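Local coordinates for RNA pseudouridylate synthase domain-containing protein 4 (Homo sapiens, PDB 5UBA) that isomerises uridine to pseudouridine in mitochondrial RNAs, including the 16S ribosomal RNA whose assembly into a functional mitochondrial ribosome depends on this modification, at residues Ala24-Ile29 / Ala65-Gly70; Val91-Trp94 / Met98-Gln101; Lys34-Ile39 / Glu267-Val272. All coordinates share one frame; numbering follows the deposited sequence.

Interaction 1 of 3, residues Ala24-Ile29 / Ala65-Gly70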
loop_
_atom_site.group_PDB
_atom_site.type_symbol
_atom_site.label_atom_id
_atom_site.label_comp_id
_atom_site.label_asym_id
_atom_site.label_seq_id
_atom_site.Cartn_x
_atom_site.Cartn_y
_atom_site.Cartn_z
ATOM N N ALA A 24 6.514 9.314 18.218
ATOM C CA ALA A 24 5.371 9.469 17.334
ATOM C C ALA A 24 4.683 8.129 17.059
ATOM O O ALA A 24 3.474 8.037 17.107
ATOM C CB ALA A 24 5.782 10.137 16.047
ATOM N N LEU A 25 5.477 7.099 16.812
ATOM C CA LEU A 25 4.912 5.759 16.601
ATOM C C LEU A 25 4.215 5.219 17.823
ATOM O O LEU A 25 3.172 4.577 17.703
ATOM C CB LEU A 25 5.985 4.797 16.112
ATOM C CG LEU A 25 6.638 5.123 14.776
ATOM C CD1 LEU A 25 7.748 4.154 14.436
ATOM C CD2 LEU A 25 5.587 5.180 13.667
ATOM N N THR A 26 4.761 5.481 19.011
ATOM C CA THR A 26 4.075 5.069 20.236
ATOM C C THR A 26 2.684 5.691 20.360
ATOM O O THR A 26 1.743 5.026 20.758
ATOM C CB THR A 26 4.881 5.377 21.533
ATOM O OG1 THR A 26 5.039 6.794 21.704
ATOM C CG2 THR A 26 6.201 4.721 21.515
ATOM N N ARG A 27 2.563 6.974 20.027
ATOM C CA ARG A 27 1.283 7.671 20.080
ATOM C C ARG A 27 0.237 7.124 19.127
ATOM O O ARG A 27 -0.954 7.293 19.369
ATOM C CB ARG A 27 1.451 9.178 19.838
ATOM C CG ARG A 27 1.623 9.951 21.132
ATOM C CD ARG A 27 1.728 11.449 20.915
ATOM N NE ARG A 27 3.113 11.838 20.701
ATOM C CZ ARG A 27 3.686 12.141 19.534
ATOM N NH1 ARG A 27 4.971 12.441 19.519
ATOM N NH2 ARG A 27 3.007 12.161 18.388
ATOM N N GLY A 28 0.674 6.486 18.048
ATOM C CA GLY A 28 -0.269 5.926 17.099
ATOM C C GLY A 28 -0.455 4.425 17.141
ATOM O O GLY A 28 -1.117 3.873 16.273
ATOM N N ILE A 29 0.103 3.755 18.137
ATOM C CA ILE A 29 -0.023 2.299 18.226
ATOM C C ILE A 29 -1.474 1.864 18.125
ATOM O O ILE A 29 -2.367 2.416 18.778
ATOM C CB ILE A 29 0.634 1.738 19.516
ATOM C CG1 ILE A 29 2.155 1.756 19.357
ATOM C CG2 ILE A 29 0.175 0.314 19.820
ATOM C CD1 ILE A 29 2.899 1.441 20.630
ATOM N N ALA A 65 11.562 -0.310 21.068
ATOM C CA ALA A 65 11.562 -1.421 22.013
ATOM C C ALA A 65 11.842 -0.932 23.433
ATOM O O ALA A 65 11.095 -1.250 24.348
ATOM C CB ALA A 65 12.560 -2.475 21.598
ATOM N N LYS A 66 12.897 -0.125 23.572
ATOM C CA LYS A 66 13.289 0.412 24.872
ATOM C C LYS A 66 12.265 1.423 25.379
ATOM O O LYS A 66 11.991 1.507 26.573
ATOM C CB LYS A 66 14.708 0.994 24.820
ATOM C CG LYS A 66 15.771 -0.077 24.598
ATOM C CD LYS A 66 17.174 0.437 24.866
ATOM C CE LYS A 66 18.241 -0.558 24.435
ATOM N NZ LYS A 66 18.247 -1.786 25.271
ATOM N N MET A 67 11.663 2.174 24.465
ATOM C CA MET A 67 10.616 3.115 24.828
ATOM C C MET A 67 9.397 2.423 25.416
ATOM O O MET A 67 8.746 2.956 26.301
ATOM C CB MET A 67 10.225 3.931 23.592
ATOM C CG MET A 67 9.537 5.232 23.865
ATOM S SD MET A 67 9.525 6.127 22.303
ATOM C CE MET A 67 11.179 6.791 22.235
ATOM N N LEU A 68 9.064 1.235 24.912
ATOM C CA LEU A 68 7.895 0.506 25.376
ATOM C C LEU A 68 8.174 -0.443 26.549
ATOM O O LEU A 68 7.308 -0.627 27.395
ATOM C CB LEU A 68 7.297 -0.301 24.205
ATOM C CG LEU A 68 6.734 0.504 23.037
ATOM C CD1 LEU A 68 6.409 -0.452 21.903
ATOM C CD2 LEU A 68 5.504 1.294 23.423
ATOM N N HIS A 69 9.351 -1.068 26.580
ATOM C CA HIS A 69 9.677 -2.101 27.595
ATOM C C HIS A 69 10.881 -1.787 28.484
ATOM O O HIS A 69 11.285 -2.638 29.283
ATOM C CB HIS A 69 9.912 -3.448 26.888
ATOM C CG HIS A 69 8.667 -4.251 26.657
ATOM N ND1 HIS A 69 8.706 -5.543 26.172
ATOM C CD2 HIS A 69 7.359 -3.965 26.859
ATOM C CE1 HIS A 69 7.474 -6.011 26.081
ATOM N NE2 HIS A 69 6.638 -5.074 26.484
ATOM N N GLY A 70 11.439 -0.593 28.374
ATOM C CA GLY A 70 12.530 -0.161 29.249
ATOM C C GLY A 70 13.903 -0.504 28.720
ATOM O O GLY A 70 14.048 -1.169 27.695
#

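Interaction 2 of 3, residues Val91-Trp94 / Met98-Gln101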
loop_
_atom_site.group_PDB
_atom_site.type_symbol
_atom_site.label_atom_id
_atom_site.label_comp_id
_atom_site.label_asym_id
_atom_site.label_seq_id
_atom_site.Cartn_x
_atom_site.Cartn_y
_atom_site.Cartn_z
ATOM N N VAL A 91 2.799 -4.727 11.497
ATOM C CA VAL A 91 2.971 -5.604 12.645
ATOM C C VAL A 91 4.467 -5.822 12.937
ATOM O O VAL A 91 5.247 -6.162 12.057
ATOM C CB VAL A 91 2.322 -6.985 12.380
ATOM C CG1 VAL A 91 2.534 -7.917 13.554
ATOM C CG2 VAL A 91 0.842 -6.846 12.073
ATOM N N LEU A 92 4.819 -5.586 14.194
ATOM C CA LEU A 92 6.147 -5.859 14.727
ATOM C C LEU A 92 6.001 -6.891 15.834
ATOM O O LEU A 92 4.958 -6.998 16.455
ATOM C CB LEU A 92 6.737 -4.579 15.337
ATOM C CG LEU A 92 6.773 -3.350 14.442
ATOM C CD1 LEU A 92 7.274 -2.115 15.201
ATOM C CD2 LEU A 92 7.637 -3.600 13.241
ATOM N N ALA A 93 7.068 -7.665 16.077
ATOM C CA ALA A 93 7.069 -8.672 17.134
ATOM C C ALA A 93 8.235 -8.507 18.098
ATOM O O ALA A 93 9.346 -8.211 17.672
ATOM C CB ALA A 93 7.142 -10.058 16.542
ATOM N N TRP A 94 7.967 -8.790 19.351
ATOM C CA TRP A 94 9.010 -8.769 20.387
ATOM C C TRP A 94 10.064 -9.874 20.221
ATOM O O TRP A 94 11.258 -9.626 20.399
ATOM C CB TRP A 94 8.340 -8.919 21.753
ATOM C CG TRP A 94 7.605 -7.717 22.171
ATOM C CD1 TRP A 94 6.263 -7.574 22.340
ATOM C CD2 TRP A 94 8.192 -6.456 22.501
ATOM N NE1 TRP A 94 5.974 -6.284 22.740
ATOM C CE2 TRP A 94 7.140 -5.579 22.836
ATOM C CE3 TRP A 94 9.508 -5.978 22.519
ATOM C CZ2 TRP A 94 7.367 -4.236 23.216
ATOM C CZ3 TRP A 94 9.731 -4.652 22.907
ATOM C CH2 TRP A 94 8.665 -3.809 23.236
ATOM N N MET A 98 8.630 -15.476 16.935
ATOM C CA MET A 98 7.274 -15.007 16.592
ATOM C C MET A 98 7.281 -14.202 15.292
ATOM O O MET A 98 6.367 -14.356 14.456
ATOM C CB MET A 98 6.675 -14.181 17.736
ATOM C CG MET A 98 5.260 -13.672 17.478
ATOM S SD MET A 98 4.085 -14.987 17.069
ATOM C CE MET A 98 4.137 -16.015 18.539
ATOM N N ALA A 99 8.308 -13.360 15.094
ATOM C CA ALA A 99 8.485 -12.669 13.817
ATOM C C ALA A 99 8.535 -13.669 12.677
ATOM O O ALA A 99 7.872 -13.472 11.670
ATOM C CB ALA A 99 9.738 -11.805 13.798
ATOM N N HIS A 100 9.301 -14.750 12.854
ATOM C CA HIS A 100 9.373 -15.782 11.820
ATOM C C HIS A 100 8.019 -16.448 11.596
ATOM O O HIS A 100 7.659 -16.714 10.446
ATOM C CB HIS A 100 10.421 -16.849 12.165
ATOM C CG HIS A 100 11.824 -16.367 12.020
ATOM N ND1 HIS A 100 12.899 -17.048 12.551
ATOM C CD2 HIS A 100 12.332 -15.266 11.418
ATOM C CE1 HIS A 100 14.009 -16.388 12.272
ATOM N NE2 HIS A 100 13.693 -15.303 11.587
ATOM N N GLN A 101 7.290 -16.686 12.677
ATOM C CA GLN A 101 5.947 -17.288 12.582
ATOM C C GLN A 101 5.001 -16.403 11.758
ATOM O O GLN A 101 4.304 -16.865 10.832
ATOM C CB GLN A 101 5.392 -17.531 13.970
ATOM C CG GLN A 101 4.131 -18.361 14.000
ATOM C CD GLN A 101 3.616 -18.574 15.409
ATOM O OE1 GLN A 101 4.398 -18.667 16.362
ATOM N NE2 GLN A 101 2.307 -18.656 15.550
#

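Interaction 3 of 3, residues Lys34-Ile39 / Glu267-Val272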
loop_
_atom_site.group_PDB
_atom_site.type_symbol
_atom_site.label_atom_id
_atom_site.label_comp_id
_atom_site.label_asym_id
_atom_site.label_seq_id
_atom_site.Cartn_x
_atom_site.Cartn_y
_atom_site.Cartn_z
ATOM N N LYS A 34 1.276 -9.403 24.317
ATOM C CA LYS A 34 2.566 -9.962 24.724
ATOM C C LYS A 34 3.451 -10.335 23.540
ATOM O O LYS A 34 4.656 -10.382 23.691
ATOM C CB LYS A 34 2.385 -11.168 25.667
ATOM C CG LYS A 34 1.967 -12.460 24.985
ATOM C CD LYS A 34 1.580 -13.539 25.990
ATOM C CE LYS A 34 1.083 -14.783 25.279
ATOM N N ASN A 35 2.847 -10.560 22.364
ATOM C CA ASN A 35 3.571 -10.957 21.157
ATOM C C ASN A 35 3.917 -9.800 20.209
ATOM O O ASN A 35 5.004 -9.767 19.641
ATOM C CB ASN A 35 2.741 -11.951 20.340
ATOM C CG ASN A 35 2.398 -13.220 21.104
ATOM O OD1 ASN A 35 1.248 -13.654 21.118
ATOM N ND2 ASN A 35 3.390 -13.820 21.712
ATOM N N LEU A 36 2.961 -8.888 20.033
ATOM C CA LEU A 36 3.011 -7.934 18.912
ATOM C C LEU A 36 2.891 -6.487 19.351
ATOM O O LEU A 36 2.230 -6.166 20.341
ATOM C CB LEU A 36 1.872 -8.204 17.926
ATOM C CG LEU A 36 1.659 -9.626 17.424
ATOM C CD1 LEU A 36 0.446 -9.629 16.496
ATOM C CD2 LEU A 36 2.879 -10.104 16.676
ATOM N N VAL A 37 3.522 -5.622 18.564
ATOM C CA VAL A 37 3.266 -4.180 18.587
ATOM C C VAL A 37 2.847 -3.807 17.168
ATOM O O VAL A 37 3.619 -3.985 16.233
ATOM C CB VAL A 37 4.512 -3.371 18.977
ATOM C CG1 VAL A 37 4.200 -1.876 18.951
ATOM C CG2 VAL A 37 4.989 -3.775 20.373
ATOM N N VAL A 38 1.637 -3.271 17.027
ATOM C CA VAL A 38 1.124 -2.923 15.696
ATOM C C VAL A 38 1.122 -1.408 15.584
ATOM O O VAL A 38 0.441 -0.746 16.370
ATOM C CB VAL A 38 -0.276 -3.499 15.439
ATOM C CG1 VAL A 38 -0.685 -3.216 13.994
ATOM C CG2 VAL A 38 -0.288 -4.986 15.755
ATOM N N ILE A 39 1.861 -0.897 14.610
ATOM C CA ILE A 39 1.993 0.542 14.382
ATOM C C ILE A 39 1.214 0.985 13.142
ATOM O O ILE A 39 0.771 0.174 12.326
ATOM C CB ILE A 39 3.461 0.990 14.276
ATOM C CG1 ILE A 39 4.151 0.373 13.078
ATOM C CG2 ILE A 39 4.210 0.668 15.561
ATOM C CD1 ILE A 39 5.523 0.931 12.813
ATOM N N GLU A 267 -8.172 -17.378 18.398
ATOM C CA GLU A 267 -9.047 -16.501 17.619
ATOM C C GLU A 267 -8.265 -15.455 16.824
ATOM O O GLU A 267 -7.146 -15.077 17.194
ATOM C CB GLU A 267 -10.022 -15.774 18.533
ATOM C CG GLU A 267 -10.851 -16.684 19.419
ATOM C CD GLU A 267 -11.982 -15.934 20.099
ATOM O OE1 GLU A 267 -11.740 -14.806 20.585
ATOM O OE2 GLU A 267 -13.113 -16.469 20.139
ATOM N N GLU A 268 -8.896 -14.967 15.759
ATOM C CA GLU A 268 -8.246 -14.084 14.782
ATOM C C GLU A 268 -7.951 -12.709 15.341
ATOM O O GLU A 268 -8.709 -12.193 16.138
ATOM C CB GLU A 268 -9.145 -13.869 13.567
ATOM C CG GLU A 268 -9.431 -15.093 12.729
ATOM C CD GLU A 268 -10.118 -14.728 11.431
ATOM O OE1 GLU A 268 -11.005 -13.841 11.437
ATOM O OE2 GLU A 268 -9.768 -15.330 10.401
ATOM N N LEU A 269 -6.858 -12.099 14.888
ATOM C CA LEU A 269 -6.578 -10.725 15.231
ATOM C C LEU A 269 -6.944 -9.875 14.007
ATOM O O LEU A 269 -6.386 -10.084 12.945
ATOM C CB LEU A 269 -5.105 -10.572 15.581
ATOM C CG LEU A 269 -4.666 -9.222 16.136
ATOM C CD1 LEU A 269 -5.547 -8.722 17.271
ATOM C CD2 LEU A 269 -3.219 -9.325 16.587
ATOM N N ASN A 270 -7.881 -8.951 14.175
ATOM C CA ASN A 270 -8.459 -8.168 13.093
ATOM C C ASN A 270 -8.075 -6.718 13.330
ATOM O O ASN A 270 -8.667 -6.031 14.158
ATOM C CB ASN A 270 -9.975 -8.373 13.093
ATOM C CG ASN A 270 -10.666 -7.699 11.923
ATOM O OD1 ASN A 270 -10.281 -6.608 11.491
ATOM N ND2 ASN A 270 -11.730 -8.344 11.418
ATOM N N LEU A 271 -7.055 -6.265 12.603
ATOM C CA LEU A 271 -6.398 -4.976 12.844
ATOM C C LEU A 271 -6.847 -3.994 11.792
ATOM O O LEU A 271 -6.775 -4.302 10.590
ATOM C CB LEU A 271 -4.878 -5.152 12.750
ATOM C CG LEU A 271 -4.279 -6.149 13.754
ATOM C CD1 LEU A 271 -2.913 -6.625 13.336
ATOM C CD2 LEU A 271 -4.166 -5.585 15.163
ATOM N N VAL A 272 -7.335 -2.825 12.199
ATOM C CA VAL A 272 -7.782 -1.806 11.248
ATOM C C VAL A 272 -7.198 -0.460 11.640
ATOM O O VAL A 272 -7.174 -0.137 12.834
ATOM C CB VAL A 272 -9.319 -1.735 11.173
ATOM C CG1 VAL A 272 -9.787 -0.574 10.287
ATOM C CG2 VAL A 272 -9.881 -3.061 10.673
#

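Interaction 1 of 3, residues Ala24-Ile29 / Ala65-Gly70
Thr26 lays its methyl group against the sulfur of Met67, with CG2 of Thr26 3.7 Å from SD of Met67, and the two side chains cross at about a right angle. The same methyl also meets Leu68, whose CD2 lies 4.0 Å from Thr26 CG2; here the two side chains run past each other in opposite senses. The threonine side chain starts out toward helix 57-69, and its chi1 of 65° puts CG2 anti to the carbonyl carbon, next to Met67 and Leu68, and OG1 by its own backbone, where it hydrogen-bonds to the carbonyl oxygen of Lys23. It is thus the methyl, not the hydroxyl, that meets Met67 and Leu68. The contact joins the C-terminal ends of helix 15-27 and helix 57-69, which pack beside the small antiparallel sheet of this pseudouridine synthase of the RluA family, near the surface of the molecule. Met67 extends from the backbone with CG anti to N (chi1 -159°) and bends at its last torsion, chi3 -80°; farther back along helix 15-27 it also touches Asn19, Ala22 and Lys23. Just past the end of that helix, Ile29 reaches Leu68 tip to tip, its CD1 3.8 Å from CD2 of Leu68 and 4.2 Å from CD1 of Leu68, so that one methyl faces both branches of the leucine. Val37 of strand 36-41 touches both residues, tying the pair to the sheet.

Interaction 2 of 3, residues Val91-Trp94 / Met98-Gln101
Ala93, at the end of strand 89-93, meets Met98 and Ala99 in the first turn of helix 96-107, a strand-turn-helix connection that lays the helix over one side of the small antiparallel sheet. Approaching it along the strand, Val91 packs on Leu36 of the neighbouring strand. Leu92 leaves the backbone away from 98-101, and its side chain packs on Leu61 and Leu64 of helix 57-69. The strand therefore has a helix on each side, with Leu92 serving one and Ala93 the other. Consistent with the small side chain of Ala93, the CA atoms of Ala93 and Ala99 are only 5.4 Å apart; CB of Ala93 lies 3.8 Å from the backbone N of Ala99 and 4.2 Å from Ala99 CB, methyl to methyl. After it, Trp94 leaves the strand and carries its indole off toward helix 57-69, where it stacks with the ring of His69. Across the contact, Met98 has CG anti to its own N (chi1 -179°); bends at chi2 (56°) and chi3 (61°) carry SD and CE off from Ala93, and the side chain also touches Asn35 and Leu262. The part of Met98 that meets the strand is its methylene, CG, 4.2 Å from CB of Ala93.

Interaction 3 of 3, residues Lys34-Ile39 / Glu267-Val272
Leu36 and Leu269 meet tip to tip, with CD1 of Leu36 3.7 Å from CD2 of Leu269, and a second pair, Val38 and Leu271, repeats the arrangement two residues farther along both strands. The backbones stay well apart, 10.6 Å between the CA atoms of Leu36 and Leu269 and 8.3 Å between those of Val38 and Leu271, so the strands face each other through their side chains. The first two leucines take different routes to the meeting point. Leu36 sets CG anti to its carbonyl carbon (chi1 -50°) and extends CD1; Leu269 sets CG anti to its backbone N (chi1 -173°), and its chi2 of 49° leaves CD2 as the extended branch. In the second pair, Val38 has CG1 anti to N and CG2 beside N, and both methyls meet Leu271: CG2 of Val38 is 3.9 Å from CD1 of Leu271 and 4.0 Å from its CD2, while Val38 CG1 is 4.1 Å from Leu271 CD1. Leu271, like Leu36, holds CG anti to its carbonyl carbon. Strand 36-41 belongs to the small antiparallel sheet and strand 269-272 pairs with strand 252-259 in the larger mixed sheet, so this packing joins two sheets of the pseudouridine synthase domain. His31 lies beside Val38, Leu269 and Leu271. Between these two strands the contact is methyl to methyl and probably depends on close fit and burial of apolar surface rather than on directional bonds.

From the N terminus, helix 15-27 leads through the short strand 31-32 into strand 36-41, and interaction 1 closes its loop when helix 57-69 returns beside it. Interaction 2 comes next, in series, as a short closure between strand 89-93 and the helix that follows it. Interaction 3 opens at 34-39, inside the loop of interaction 1, and closes at 267-272, so the two cross, while interaction 2 is nested within the long loop of interaction 3. Strand 36-41 pairs with strand 89-93, putting interactions 2 and 3 on one sheet through backbone bonds of Leu92 with Val37 and Trp94 with Asn35. Together they tie flanking helices to the small sheet and that sheet to the larger one.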